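Local coordinates for protein CurM Sulfotransferase (Moorea producta, PDB 4GBM) that probably transfers a sulfuryl group from PAPS to an intermediate of the curacin polyketide pathway, leaving PAP as by-product, at residues Leu64-Gln76 with Leu110-Leu124. The protein carries 2 engineered substitutions. Sequence-based numbering, arbitrary orientation. Where two conformers were deposited one is given.
With ZN (zinc ion), chain F; SO4 (sulfate ion), chain Q.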
ATOM      1  N   LEU A  64       6.123   5.109  -3.588  1.00 10.30           N
ATOM      2  CA  LEU A  64       7.267   5.486  -4.423  1.00 10.60           C
ATOM      3  C   LEU A  64       6.875   5.727  -5.877  1.00 11.35           C
ATOM      4  O   LEU A  64       7.593   6.424  -6.602  1.00 12.06           O
ATOM      5  CB  LEU A  64       8.349   4.403  -4.353  1.00 10.82           C
ATOM      6  CG  LEU A  64       8.964   4.144  -2.976  1.00 11.13           C
ATOM      7  CD1 LEU A  64       9.822   2.888  -3.009  1.00 15.90           C
ATOM      8  CD2 LEU A  64       9.758   5.346  -2.486  1.00 13.58           C
ATOM      9  N   HIS A  65       5.756   5.142  -6.310  1.00 11.02           N
ATOM     10  CA  HIS A  65       5.285   5.271  -7.701  1.00 11.59           C
ATOM     11  C   HIS A  65       6.351   4.884  -8.745  1.00 11.30           C
ATOM     12  O   HIS A  65       6.484   5.535  -9.786  1.00 13.64           O
ATOM     13  CB  HIS A  65       4.735   6.686  -7.978  1.00 12.12           C
ATOM     14  CG  HIS A  65       3.785   7.187  -6.930  1.00 11.77           C
ATOM     15  ND1 HIS A  65       2.491   6.734  -6.823  1.00 14.38           N
ATOM     16  CD2 HIS A  65       3.945   8.101  -5.944  1.00 12.47           C
ATOM     17  CE1 HIS A  65       1.887   7.352  -5.824  1.00 11.82           C
ATOM     18  NE2 HIS A  65       2.752   8.180  -5.267  1.00 13.08           N
ATOM     19  N   LEU A  66       7.081   3.808  -8.464  1.00 11.37           N
ATOM     20  CA  LEU A  66       8.105   3.301  -9.379  1.00 12.06           C
ATOM     21  C   LEU A  66       7.592   2.114 -10.195  1.00 11.59           C
ATOM     22  O   LEU A  66       7.708   2.104 -11.425  1.00 12.17           O
ATOM     23  CB  LEU A  66       9.360   2.897  -8.602  1.00 11.42           C
ATOM     24  CG  LEU A  66      10.174   4.007  -7.924  1.00 12.80           C
ATOM     25  CD1 LEU A  66      11.236   3.391  -7.037  1.00 12.85           C
ATOM     26  CD2 LEU A  66      10.809   4.938  -8.952  1.00 15.88           C
ATOM     27  N   LEU A  67       7.000   1.138  -9.502  1.00 11.35           N
ATOM     28  CA  LEU A  67       6.609  -0.138 -10.111  1.00 12.84           C
ATOM     29  C   LEU A  67       5.801  -0.054 -11.423  1.00 14.56           C
ATOM     30  O   LEU A  67       6.008  -0.885 -12.307  1.00 16.98           O
ATOM     31  CB  LEU A  67       5.896  -1.039  -9.091  1.00 11.89           C
ATOM     32  CG  LEU A  67       5.776  -2.527  -9.442  1.00 13.69           C
ATOM     33  CD1 LEU A  67       7.155  -3.191  -9.574  1.00 18.16           C
ATOM     34  CD2 LEU A  67       4.932  -3.226  -8.393  1.00 13.84           C
ATOM     35  N   PRO A  68       4.893   0.940 -11.567  1.00 14.62           N
ATOM     36  CA  PRO A  68       4.128   0.998 -12.821  1.00 16.17           C
ATOM     37  C   PRO A  68       4.914   1.424 -14.074  1.00 17.01           C
ATOM     38  O   PRO A  68       4.383   1.321 -15.183  1.00 19.51           O
ATOM     39  CB  PRO A  68       3.040   2.042 -12.522  1.00 15.16           C
ATOM     40  CG  PRO A  68       2.965   2.111 -11.034  1.00 15.56           C
ATOM     41  CD  PRO A  68       4.377   1.911 -10.584  1.00 14.65           C
ATOM     42  N   PHE A  69       6.156   1.886 -13.912  1.00 15.83           N
ATOM     43  CA  PHE A  69       6.909   2.498 -15.020  1.00 16.80           C
ATOM     44  C   PHE A  69       8.184   1.744 -15.382  1.00 17.39           C
ATOM     45  O   PHE A  69       8.770   1.065 -14.537  1.00 17.85           O
ATOM     46  CB  PHE A  69       7.249   3.949 -14.683  1.00 17.36           C
ATOM     47  CG  PHE A  69       6.057   4.762 -14.273  1.00 15.48           C
ATOM     48  CD1 PHE A  69       5.138   5.197 -15.228  1.00 20.47           C
ATOM     49  CD2 PHE A  69       5.837   5.073 -12.939  1.00 15.08           C
ATOM     50  CE1 PHE A  69       4.026   5.937 -14.854  1.00 18.91           C
ATOM     51  CE2 PHE A  69       4.726   5.821 -12.558  1.00 15.43           C
ATOM     52  CZ  PHE A  69       3.821   6.250 -13.519  1.00 17.42           C
ATOM     53  N   ASN A  70       8.613   1.866 -16.637  1.00 17.86           N
ATOM     54  CA  ASN A  70       9.858   1.232 -17.066  1.00 18.85           C
ATOM     55  C   ASN A  70      11.089   2.108 -16.856  1.00 17.96           C
ATOM     56  O   ASN A  70      12.161   1.602 -16.527  1.00 18.11           O
ATOM     57  CB  ASN A  70       9.772   0.785 -18.530  1.00 21.36           C
ATOM     58  CG  ASN A  70       8.801  -0.365 -18.734  1.00 25.36           C
ATOM     59  OD1 ASN A  70       8.739  -1.296 -17.927  1.00 32.57           O
ATOM     60  ND2 ASN A  70       8.038  -0.307 -19.817  1.00 31.04           N
ATOM     61  N   THR A  71      10.935   3.413 -17.061  1.00 17.53           N
ATOM     62  CA  THR A  71      12.058   4.353 -16.970  1.00 18.32           C
ATOM     63  C   THR A  71      11.660   5.605 -16.196  1.00 16.35           C
ATOM     64  O   THR A  71      10.478   5.915 -16.075  1.00 16.80           O
ATOM     65  CB  THR A  71      12.550   4.809 -18.356  1.00 20.10           C
ATOM     66  OG1 THR A  71      11.529   5.594 -18.986  1.00 23.79           O
ATOM     67  CG2 THR A  71      12.935   3.621 -19.237  1.00 23.86           C
ATOM     68  N   MET A  72      12.652   6.323 -15.678  1.00 23.04           N
ATOM     69  CA  MET A  72      12.389   7.524 -14.887  1.00 22.49           C
ATOM     70  C   MET A  72      11.786   8.689 -15.681  1.00 23.59           C
ATOM     71  O   MET A  72      11.037   9.487 -15.122  1.00 23.48           O
ATOM     72  CB  MET A  72      13.644   7.968 -14.130  1.00 21.75           C
ATOM     73  CG  MET A  72      14.000   7.051 -12.972  1.00 20.80           C
ATOM     74  SD  MET A  72      12.724   6.997 -11.682  1.00 20.11           S
ATOM     75  CE  MET A  72      13.067   8.520 -10.797  1.00 19.90           C
ATOM     76  N   LYS A  73      12.108   8.783 -16.972  1.00 24.84           N
ATOM     77  CA  LYS A  73      11.477   9.783 -17.842  1.00 26.32           C
ATOM     78  C   LYS A  73       9.997   9.484 -18.068  1.00 27.15           C
ATOM     79  O   LYS A  73       9.169  10.397 -18.049  1.00 27.84           O
ATOM     80  CB  LYS A  73      12.203   9.909 -19.183  1.00 27.74           C
ATOM     81  CG  LYS A  73      13.234  11.015 -19.202  1.00 31.69           C
ATOM     82  CD  LYS A  73      13.645  11.374 -20.619  1.00 38.87           C
ATOM     83  CE  LYS A  73      14.501  12.636 -20.642  1.00 43.58           C
ATOM     84  NZ  LYS A  73      15.792  12.458 -19.911  1.00 43.47           N
ATOM     85  N   GLU A  74       9.672   8.209 -18.286  1.00 27.31           N
ATOM     86  CA  GLU A  74       8.277   7.768 -18.381  1.00 28.18           C
ATOM     87  C   GLU A  74       7.510   8.161 -17.124  1.00 27.05           C
ATOM     88  O   GLU A  74       6.412   8.715 -17.201  1.00 27.97           O
ATOM     89  CB  GLU A  74       8.192   6.251 -18.555  1.00 28.37           C
ATOM     90  CG  GLU A  74       8.378   5.732 -19.966  1.00 35.70           C
ATOM     91  CD  GLU A  74       8.115   4.235 -20.059  1.00 41.90           C
ATOM     92  OE1 GLU A  74       8.504   3.626 -21.075  1.00 46.44           O
ATOM     93  OE2 GLU A  74       7.522   3.667 -19.110  1.00 44.60           O
ATOM     94  N   ARG A  75       8.103   7.864 -15.968  1.00 25.26           N
ATOM     95  CA  ARG A  75       7.514   8.196 -14.674  1.00 24.21           C
ATOM     96  C   ARG A  75       7.278   9.701 -14.515  1.00 24.50           C
ATOM     97  O   ARG A  75       6.198  10.118 -14.112  1.00 24.81           O
ATOM     98  CB  ARG A  75       8.394   7.669 -13.540  1.00 22.61           C
ATOM     99  CG  ARG A  75       7.875   7.977 -12.146  1.00 21.70           C
ATOM    100  CD  ARG A  75       8.864   7.515 -11.092  1.00 20.54           C
ATOM    101  NE  ARG A  75       8.377   7.751  -9.736  1.00 19.91           N
ATOM    102  CZ  ARG A  75       8.591   8.863  -9.031  1.00 19.72           C
ATOM    103  NH1 ARG A  75       9.280   9.878  -9.549  1.00 20.09           N
ATOM    104  NH2 ARG A  75       8.108   8.966  -7.801  1.00 19.36           N
ATOM    105  N   GLN A  76       8.288  10.507 -14.836  1.00 24.59           N
ATOM    106  CA  GLN A  76       8.185  11.964 -14.724  1.00 25.35           C
ATOM    107  C   GLN A  76       7.057  12.507 -15.603  1.00 27.16           C
ATOM    108  O   GLN A  76       6.302  13.385 -15.183  1.00 27.71           O
ATOM    109  CB  GLN A  76       9.520  12.624 -15.098  1.00 25.99           C
ATOM    110  CG  GLN A  76       9.634  14.111 -14.738  1.00 29.70           C
ATOM    111  CD  GLN A  76       8.951  15.030 -15.739  1.00 36.16           C
ATOM    112  OE1 GLN A  76       9.086  14.863 -16.953  1.00 39.97           O
ATOM    113  NE2 GLN A  76       8.215  16.016 -15.230  1.00 39.23           N
ATOM    114  N   LEU A 110      18.461  11.549 -11.989  1.00 15.64           N
ATOM    115  CA  LEU A 110      18.076  10.192 -12.377  1.00 15.37           C
ATOM    116  C   LEU A 110      17.140  10.244 -13.578  1.00 16.12           C
ATOM    117  O   LEU A 110      17.222   9.402 -14.470  1.00 16.40           O
ATOM    118  CB  LEU A 110      17.400   9.451 -11.212  1.00 14.05           C
ATOM    119  CG  LEU A 110      18.101   9.432  -9.849  1.00 16.26           C
ATOM    120  CD1 LEU A 110      17.317   8.570  -8.854  1.00 13.95           C
ATOM    121  CD2 LEU A 110      19.564   8.974  -9.953  1.00 15.57           C
ATOM    122  N   GLU A 111      16.258  11.241 -13.591  1.00 16.52           N
ATOM    123  CA  GLU A 111      15.336  11.456 -14.708  1.00 17.19           C
ATOM    124  C   GLU A 111      16.070  11.897 -15.977  1.00 18.53           C
ATOM    125  O   GLU A 111      15.750  11.436 -17.075  1.00 19.74           O
ATOM    126  CB  GLU A 111      14.255  12.472 -14.325  1.00 18.18           C
ATOM    127  CG  GLU A 111      13.337  11.986 -13.195  1.00 17.98           C
ATOM    128  CD  GLU A 111      12.439  13.076 -12.625  1.00 19.90           C
ATOM    129  OE1 GLU A 111      12.780  14.274 -12.762  1.00 22.54           O
ATOM    130  OE2 GLU A 111      11.389  12.729 -12.029  1.00 22.53           O
ATOM    131  N   SER A 112      17.056  12.781 -15.816  1.00 19.11           N
ATOM    132  CA  SER A 112      17.815  13.293 -16.956  0.50 21.07           C
ATOM    133  C   SER A 112      18.630  12.191 -17.636  1.00 20.69           C
ATOM    134  O   SER A 112      18.713  12.149 -18.870  1.00 21.78           O
ATOM    135  CB  SER A 112      18.711  14.465 -16.541  0.50 22.01           C
ATOM    136  OG  SER A 112      19.766  14.036 -15.700  0.50 23.73           O
ATOM    137  N   GLN A 113      19.222  11.300 -16.842  1.00 20.40           N
ATOM    138  CA  GLN A 113      19.965  10.167 -17.401  1.00 20.79           C
ATOM    139  C   GLN A 113      19.012   9.069 -17.874  1.00 20.42           C
ATOM    140  O   GLN A 113      19.393   8.185 -18.648  1.00 22.13           O
ATOM    141  CB  GLN A 113      20.978   9.604 -16.401  1.00 19.33           C
ATOM    142  CG  GLN A 113      21.955   8.624 -17.053  1.00 20.84           C
ATOM    143  CD  GLN A 113      23.003   8.075 -16.110  1.00 17.92           C
ATOM    144  OE1 GLN A 113      22.921   8.239 -14.898  1.00 17.04           O
ATOM    145  NE2 GLN A 113      23.998   7.405 -16.674  1.00 21.05           N
ATOM    146  N   ASN A 114      17.767   9.154 -17.410  1.00 20.05           N
ATOM    147  CA  ASN A 114      16.715   8.197 -17.735  1.00 19.17           C
ATOM    148  C   ASN A 114      17.030   6.775 -17.274  1.00 17.93           C
ATOM    149  O   ASN A 114      16.984   5.824 -18.055  1.00 18.39           O
ATOM    150  CB  ASN A 114      16.324   8.241 -19.216  1.00 21.31           C
ATOM    151  CG  ASN A 114      14.956   7.633 -19.470  1.00 21.49           C
ATOM    152  OD1 ASN A 114      14.150   7.495 -18.548  1.00 21.10           O
ATOM    153  ND2 ASN A 114      14.683   7.275 -20.717  1.00 25.77           N
ATOM    154  N   LEU A 115      17.350   6.644 -15.994  1.00 16.00           N
ATOM    155  CA  LEU A 115      17.592   5.335 -15.409  1.00 15.69           C
ATOM    156  C   LEU A 115      16.342   4.478 -15.513  1.00 14.30           C
ATOM    157  O   LEU A 115      15.221   4.992 -15.508  1.00 13.89           O
ATOM    158  CB  LEU A 115      18.003   5.468 -13.941  1.00 16.69           C
ATOM    159  CG  LEU A 115      19.351   6.120 -13.609  1.00 19.51           C
ATOM    160  CD1 LEU A 115      19.661   5.826 -12.147  1.00 21.34           C
ATOM    161  CD2 LEU A 115      20.491   5.649 -14.511  1.00 25.00           C
ATOM    162  N   SER A 116      16.527   3.167 -15.620  1.00 14.40           N
ATOM    163  CA  SER A 116      15.385   2.265 -15.527  1.00 13.46           C
ATOM    164  C   SER A 116      14.852   2.250 -14.098  1.00 12.23           C
ATOM    165  O   SER A 116      15.576   2.556 -13.147  1.00 11.89           O
ATOM    166  CB  SER A 116      15.771   0.850 -15.945  1.00 14.24           C
ATOM    167  OG  SER A 116      16.588   0.235 -14.966  1.00 15.87           O
ATOM    168  N   ILE A 117      13.587   1.874 -13.950  1.00 11.92           N
ATOM    169  CA  ILE A 117      12.995   1.753 -12.618  1.00 11.46           C
ATOM    170  C   ILE A 117      13.739   0.691 -11.792  1.00 11.90           C
ATOM    171  O   ILE A 117      13.948   0.862 -10.588  1.00 12.39           O
ATOM    172  CB  ILE A 117      11.458   1.526 -12.685  1.00 12.53           C
ATOM    173  CG1 ILE A 117      10.713   2.845 -12.441  1.00 13.91           C
ATOM    174  CG2 ILE A 117      10.986   0.559 -11.614  1.00 12.08           C
ATOM    175  CD1 ILE A 117      11.072   3.963 -13.382  1.00 17.32           C
ATOM    176  N   GLN A 118      14.184  -0.381 -12.447  1.00 13.08           N
ATOM    177  CA  GLN A 118      14.972  -1.390 -11.749  1.00 13.69           C
ATOM    178  C   GLN A 118      16.274  -0.806 -11.184  1.00 13.87           C
ATOM    179  O   GLN A 118      16.655  -1.126 -10.062  1.00 13.51           O
ATOM    180  CB  GLN A 118      15.266  -2.581 -12.654  1.00 15.48           C
ATOM    181  CG  GLN A 118      15.771  -3.782 -11.890  1.00 16.82           C
ATOM    182  CD  GLN A 118      16.097  -4.944 -12.790  1.00 19.01           C
ATOM    183  OE1 GLN A 118      16.732  -4.779 -13.833  1.00 23.59           O
ATOM    184  NE2 GLN A 118      15.679  -6.136 -12.388  1.00 16.59           N
ATOM    185  N   GLN A 119      16.942   0.054 -11.956  1.00 12.80           N
ATOM    186  CA  GLN A 119      18.157   0.718 -11.461  1.00 13.35           C
ATOM    187  C   GLN A 119      17.877   1.590 -10.243  1.00 13.21           C
ATOM    188  O   GLN A 119      18.689   1.648  -9.318  1.00 14.02           O
ATOM    189  CB  GLN A 119      18.818   1.551 -12.558  1.00 13.72           C
ATOM    190  CG  GLN A 119      19.598   0.732 -13.564  1.00 15.00           C
ATOM    191  CD  GLN A 119      20.074   1.579 -14.725  1.00 19.86           C
ATOM    192  OE1 GLN A 119      19.275   2.196 -15.425  1.00 17.49           O
ATOM    193  NE2 GLN A 119      21.387   1.624 -14.927  1.00 25.07           N
ATOM    194  N   VAL A 120      16.727   2.264 -10.234  1.00 12.77           N
ATOM    195  CA  VAL A 120      16.384   3.128  -9.105  1.00 11.84           C
ATOM    196  C   VAL A 120      16.079   2.285  -7.869  1.00 11.52           C
ATOM    197  O   VAL A 120      16.536   2.599  -6.768  1.00 12.13           O
ATOM    198  CB  VAL A 120      15.234   4.106  -9.456  1.00 12.45           C
ATOM    199  CG1 VAL A 120      14.803   4.914  -8.233  1.00 12.77           C
ATOM    200  CG2 VAL A 120      15.693   5.040 -10.562  1.00 14.19           C
ATOM    201  N   TYR A 121      15.333   1.199  -8.053  1.00 10.38           N
ATOM    202  CA  TYR A 121      15.117   0.262  -6.956  1.00 10.70           C
ATOM    203  C   TYR A 121      16.447  -0.272  -6.403  1.00 11.34           C
ATOM    204  O   TYR A 121      16.608  -0.388  -5.189  1.00 12.12           O
ATOM    205  CB  TYR A 121      14.236  -0.899  -7.394  1.00 11.43           C
ATOM    206  CG  TYR A 121      12.740  -0.740  -7.198  1.00 10.19           C
ATOM    207  CD1 TYR A 121      11.878  -0.848  -8.286  1.00 12.12           C
ATOM    208  CD2 TYR A 121      12.177  -0.554  -5.920  1.00 10.81           C
ATOM    209  CE1 TYR A 121      10.506  -0.748  -8.130  1.00 12.93           C
ATOM    210  CE2 TYR A 121      10.789  -0.458  -5.757  1.00 10.91           C
ATOM    211  CZ  TYR A 121       9.966  -0.564  -6.866  1.00 11.77           C
ATOM    212  OH  TYR A 121       8.593  -0.480  -6.738  1.00 13.53           O
ATOM    213  N   GLY A 122      17.385  -0.598  -7.289  1.00 12.09           N
ATOM    214  CA  GLY A 122      18.696  -1.097  -6.872  1.00 13.59           C
ATOM    215  C   GLY A 122      19.449  -0.076  -6.032  1.00 14.96           C
ATOM    216  O   GLY A 122      20.086  -0.425  -5.026  1.00 15.93           O
ATOM    217  N   MET A 123      19.362   1.185  -6.448  1.00 14.58           N
ATOM    218  CA  MET A 123      19.921   2.324  -5.714  1.00 15.58           C
ATOM    219  C   MET A 123      19.271   2.497  -4.341  1.00 15.55           C
ATOM    220  O   MET A 123      19.954   2.753  -3.351  1.00 17.00           O
ATOM    221  CB  MET A 123      19.746   3.597  -6.544  1.00 16.68           C
ATOM    222  CG  MET A 123      20.308   4.872  -5.937  1.00 20.69           C
ATOM    223  SD  MET A 123      19.954   6.287  -6.997  1.00 22.96           S
ATOM    224  CE  MET A 123      20.509   5.663  -8.579  1.00 20.56           C
ATOM    225  N   LEU A 124      17.951   2.362  -4.279  1.00 14.97           N
ATOM    226  CA  LEU A 124      17.262   2.430  -2.991  1.00 15.05           C
ATOM    227  C   LEU A 124      17.714   1.298  -2.077  1.00 15.49           C
ATOM    228  O   LEU A 124      18.014   1.532  -0.903  1.00 14.97           O
ATOM    229  CB  LEU A 124      15.742   2.393  -3.160  1.00 15.44           C
ATOM    230  CG  LEU A 124      15.075   3.603  -3.821  1.00 18.09           C
ATOM    231  CD1 LEU A 124      13.571   3.395  -3.921  1.00 20.85           C
ATOM    232  CD2 LEU A 124      15.386   4.883  -3.052  1.00 21.25           C
TER
HETATM  233 ZN    ZN F 405       1.377   5.450  -8.104  1.00 15.13          ZN
HETATM  234  S   SO4 Q 416       9.026  12.575  -6.119  0.80 19.76           S
HETATM  235  O1  SO4 Q 416       9.619  11.438  -6.811  0.80 23.16           O
HETATM  236  O2  SO4 Q 416       7.647  12.705  -6.591  0.80 30.10           O
HETATM  237  O3  SO4 Q 416       9.010  12.340  -4.682  0.80 21.64           O
HETATM  238  O4  SO4 Q 416       9.795  13.760  -6.478  0.80 27.41           O
HETATM  239  O   HOH W   1       6.724   1.653  -6.608  1.00 11.33           O
HETATM  240  O   HOH W   2      12.877  -1.174 -15.101  1.00 17.81           O
HETATM  241  O   HOH W   3      12.000   6.532 -21.593  1.00 31.14           O
HETATM  242  O   HOH W   4      10.499  10.236 -12.198  1.00 21.48           O
HETATM  243  O   HOH W   5       9.815  13.131  -9.831  1.00 33.61           O
HETATM  244  O   HOH W   6      -0.674   5.867  -7.645  1.00 12.40           O
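The Y121 ring takes the methyl CD1 of L66 squarely over one face, a CH-pi contact 4.0 Å from CD1 to the ring centroid and 8° off the normal, while L66 CB packs over the same face, near CE1 and CZ; Y121 OH is bound by D135. The F69 ring has R75 CA over the centre of one face, P68 CB on the opposite face toward the rim, and H65 O at its edge, in plane. At the R75 guanidinium edge, NH1 and NH2 both donate to O1 of a sulfate, probably from the crystallisation liquor, and a water there also donates to E111 OE2, linking opposite charges beyond salt-bridge distance. Extended from CG to NE, R75 brings NE from above the H65 carbonyl plane, with H65 O in the guanidinium plane, and NH2 to L64 O (2.9 Å), tilted from both planes; H65 binds zinc through ND1. A leucine in place of R75 would probably leave both carbonyls without these donors and E111 without its nearby positive charge. M72 lodges as a knob among L110, E111, I117 and V120, with CG 3.6 Å from V120 CG2. The backbones illustrate how two helix starts can be joined: around the single bridge of N-caps T71 and S116, I117 N donates to N70 O (3.0 Å) and M72 N to L115 O (2.9 Å). Where a Schellman motif ends helix 100-113, N114 OD1 accepts from K73 N, and K73 NZ reaches E111 O. Helix 72-78 thus sits over the junction of helices 100-113 and 117-128, with helix 87-96 touching L64, R75 and L124, and strand 31-32 against Y121.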